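Acetyl-CoA acetyltransferase A (Ascaris suum, PDB 6BJA) catalyses acetyl transfer between acetyl-CoA molecules as a thiolase that binds coenzyme A, and probably serves in lipid metabolism. Local coordinates at the interface of chains A and B. Numbering follows the deposited sequence. Chains: chain A/B, Acetyl-CoA acetyltransferase A.

The interface of chains A and B. Residues chain A 100, 107, 285, 287; chain B 57, 87, 113-114.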
loop_
_atom_site.group_PDB
_atom_site.type_symbol
_atom_site.label_atom_id
_atom_site.label_comp_id
_atom_site.label_asym_id
_atom_site.label_seq_id
_atom_site.Cartn_x
_atom_site.Cartn_y
_atom_site.Cartn_z
ATOM N N LYS A 100 4.193 25.373 22.777
ATOM C CA LYS A 100 2.844 25.391 23.337
ATOM C C LYS A 100 2.759 24.487 24.565
ATOM O O LYS A 100 2.121 24.830 25.557
ATOM C CB LYS A 100 1.825 24.982 22.260
ATOM C CG LYS A 100 0.395 24.818 22.739
ATOM C CD LYS A 100 -0.190 26.092 23.320
ATOM C CE LYS A 100 -1.696 25.939 23.510
ATOM N NZ LYS A 100 -2.261 27.093 24.235
ATOM N N GLN A 107 0.913 27.765 32.310
ATOM C CA GLN A 107 -0.443 28.191 32.640
ATOM C C GLN A 107 -1.050 27.342 33.759
ATOM O O GLN A 107 -1.687 27.871 34.669
ATOM C CB GLN A 107 -1.339 28.133 31.402
ATOM C CG GLN A 107 -2.629 28.917 31.568
ATOM C CD GLN A 107 -3.476 28.921 30.297
ATOM O OE1 GLN A 107 -4.240 27.986 30.050
ATOM N NE2 GLN A 107 -3.327 29.968 29.480
ATOM N N TYR A 285 4.942 34.944 28.297
ATOM C CA TYR A 285 4.865 34.343 26.977
ATOM C C TYR A 285 3.868 35.134 26.129
ATOM O O TYR A 285 3.041 35.879 26.658
ATOM C CB TYR A 285 4.462 32.871 27.069
ATOM C CG TYR A 285 3.104 32.655 27.637
ATOM C CD1 TYR A 285 2.010 32.739 26.806
ATOM C CD2 TYR A 285 2.907 32.383 28.979
ATOM C CE1 TYR A 285 0.778 32.564 27.256
ATOM C CE2 TYR A 285 1.612 32.198 29.463
ATOM C CZ TYR A 285 0.562 32.300 28.568
ATOM O OH TYR A 285 -0.758 32.139 28.923
ATOM N N GLU A 287 1.738 34.969 22.001
ATOM C CA GLU A 287 1.399 34.213 20.818
ATOM C C GLU A 287 0.850 35.189 19.793
ATOM O O GLU A 287 0.138 36.118 20.158
ATOM C CB GLU A 287 0.367 33.136 21.136
ATOM C CG GLU A 287 0.812 32.150 22.229
ATOM C CD GLU A 287 -0.308 31.232 22.710
ATOM O OE1 GLU A 287 -1.314 31.741 23.245
ATOM O OE2 GLU A 287 -0.170 30.000 22.586
ATOM N N GLU B 57 -9.280 32.094 20.626
ATOM C CA GLU B 57 -8.627 30.791 20.485
ATOM C C GLU B 57 -9.593 29.745 19.988
ATOM O O GLU B 57 -10.766 29.784 20.344
ATOM C CB GLU B 57 -8.087 30.246 21.809
ATOM C CG GLU B 57 -6.920 30.915 22.366
ATOM C CD GLU B 57 -6.216 30.054 23.427
ATOM O OE1 GLU B 57 -6.340 28.793 23.410
ATOM O OE2 GLU B 57 -5.538 30.656 24.274
ATOM N N GLN B 87 -5.371 32.081 18.187
ATOM C CA GLN B 87 -4.530 30.915 18.387
ATOM C C GLN B 87 -5.287 29.599 18.278
ATOM O O GLN B 87 -6.375 29.469 18.821
ATOM C CB GLN B 87 -3.886 31.000 19.749
ATOM C CG GLN B 87 -2.625 31.849 19.805
ATOM C CD GLN B 87 -2.803 33.258 19.273
ATOM O OE1 GLN B 87 -3.376 34.122 19.959
ATOM N NE2 GLN B 87 -2.296 33.515 18.047
ATOM N N TYR B 113 -5.956 35.067 30.687
ATOM C CA TYR B 113 -5.261 35.180 29.411
ATOM C C TYR B 113 -6.230 35.448 28.276
ATOM O O TYR B 113 -5.960 36.271 27.394
ATOM C CB TYR B 113 -4.484 33.913 29.123
ATOM C CG TYR B 113 -3.656 33.931 27.873
ATOM C CD1 TYR B 113 -2.789 34.986 27.601
ATOM C CD2 TYR B 113 -3.669 32.862 26.994
ATOM C CE1 TYR B 113 -2.008 34.983 26.480
ATOM C CE2 TYR B 113 -2.890 32.849 25.874
ATOM C CZ TYR B 113 -2.058 33.923 25.616
ATOM O OH TYR B 113 -1.275 33.918 24.497
ATOM N N ARG B 114 -7.352 34.736 28.307
ATOM C CA ARG B 114 -8.404 34.879 27.288
ATOM C C ARG B 114 -9.738 35.296 27.881
ATOM O O ARG B 114 -10.016 35.061 29.064
ATOM C CB ARG B 114 -8.624 33.561 26.542
ATOM C CG ARG B 114 -7.431 33.003 25.855
ATOM C CD ARG B 114 -6.817 33.969 24.879
ATOM N NE ARG B 114 -5.818 33.319 24.047
ATOM C CZ ARG B 114 -5.058 33.943 23.161
ATOM N NH1 ARG B 114 -5.197 35.254 22.972
ATOM N NH2 ARG B 114 -4.174 33.273 22.443
HETATM O O HOH W 1 -4.397 29.543 26.463
HETATM O O HOH W 2 -4.984 26.692 24.682
HETATM O O HOH W 3 -0.457 36.192 23.275
#
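B:Tyr113 is the side chain to follow across this part of the two-fold thiolase dimer interface. Its CG lies anti to the backbone N (chi1 -176°), which sends the ring over to chain A. CB passes near the amide nitrogen NE2 of A:Gln107 and the phenol oxygen of A:Tyr285. From CG onward one ring face is capped by that same oxygen: A:Tyr285 OH sits over the ring centre, 3.6 Å from B:Tyr113 CG. The two tyrosines reach toward each other tip to tip, planes 67° apart, so they meet edge to face, with A:Tyr285 CE1 packed 3.5 Å from B:Tyr113 CZ. A:Tyr285 gets there from the crowded chi1 position, 63°. On the side of the ring away from A:Tyr285, CE2 lies above the guanidinium face of B:Arg114, offset toward its rim.

At the tip, the hydroxyl OH of B:Tyr113 donates a very short hydrogen bond, 2.5 Å, to the carboxylate oxygen OE1 of A:Glu287, which lies in the ring plane and accepts on its anti lone pair. The hydroxyl also meets water 3, which is held by the backbone N and O of A:Glu287.

A:Glu287 OE1 also forms a looser salt bridge to B:Arg114 NH2, 3.3 Å away. From its own chain A:Lys100 NZ makes a long salt bridge to A:Glu287 OE2, 3.9 Å. Both positive groups would probably favour the charged form of the acid, and B:Glu57, a like charge near by, would work against them. B:Arg114 is steered in turn by its own chain: NE donates a salt-bridged, almost straight hydrogen bond to B:Glu57 OE2, 2.7 Å away, and NH2 a hydrogen bond to B:Gln87 OE1. Water 2 links A:Lys100 to B:Glu57, while B:Gln87 CG packs on A:Glu287 CB.

Strand 280-289 and helix 97-110 of chain A face the starts of strands 57-61 and 87-92 and the loop at 113-114 of chain B; the centre of the contact lies about 14 Å from the catalytic A:Cys383.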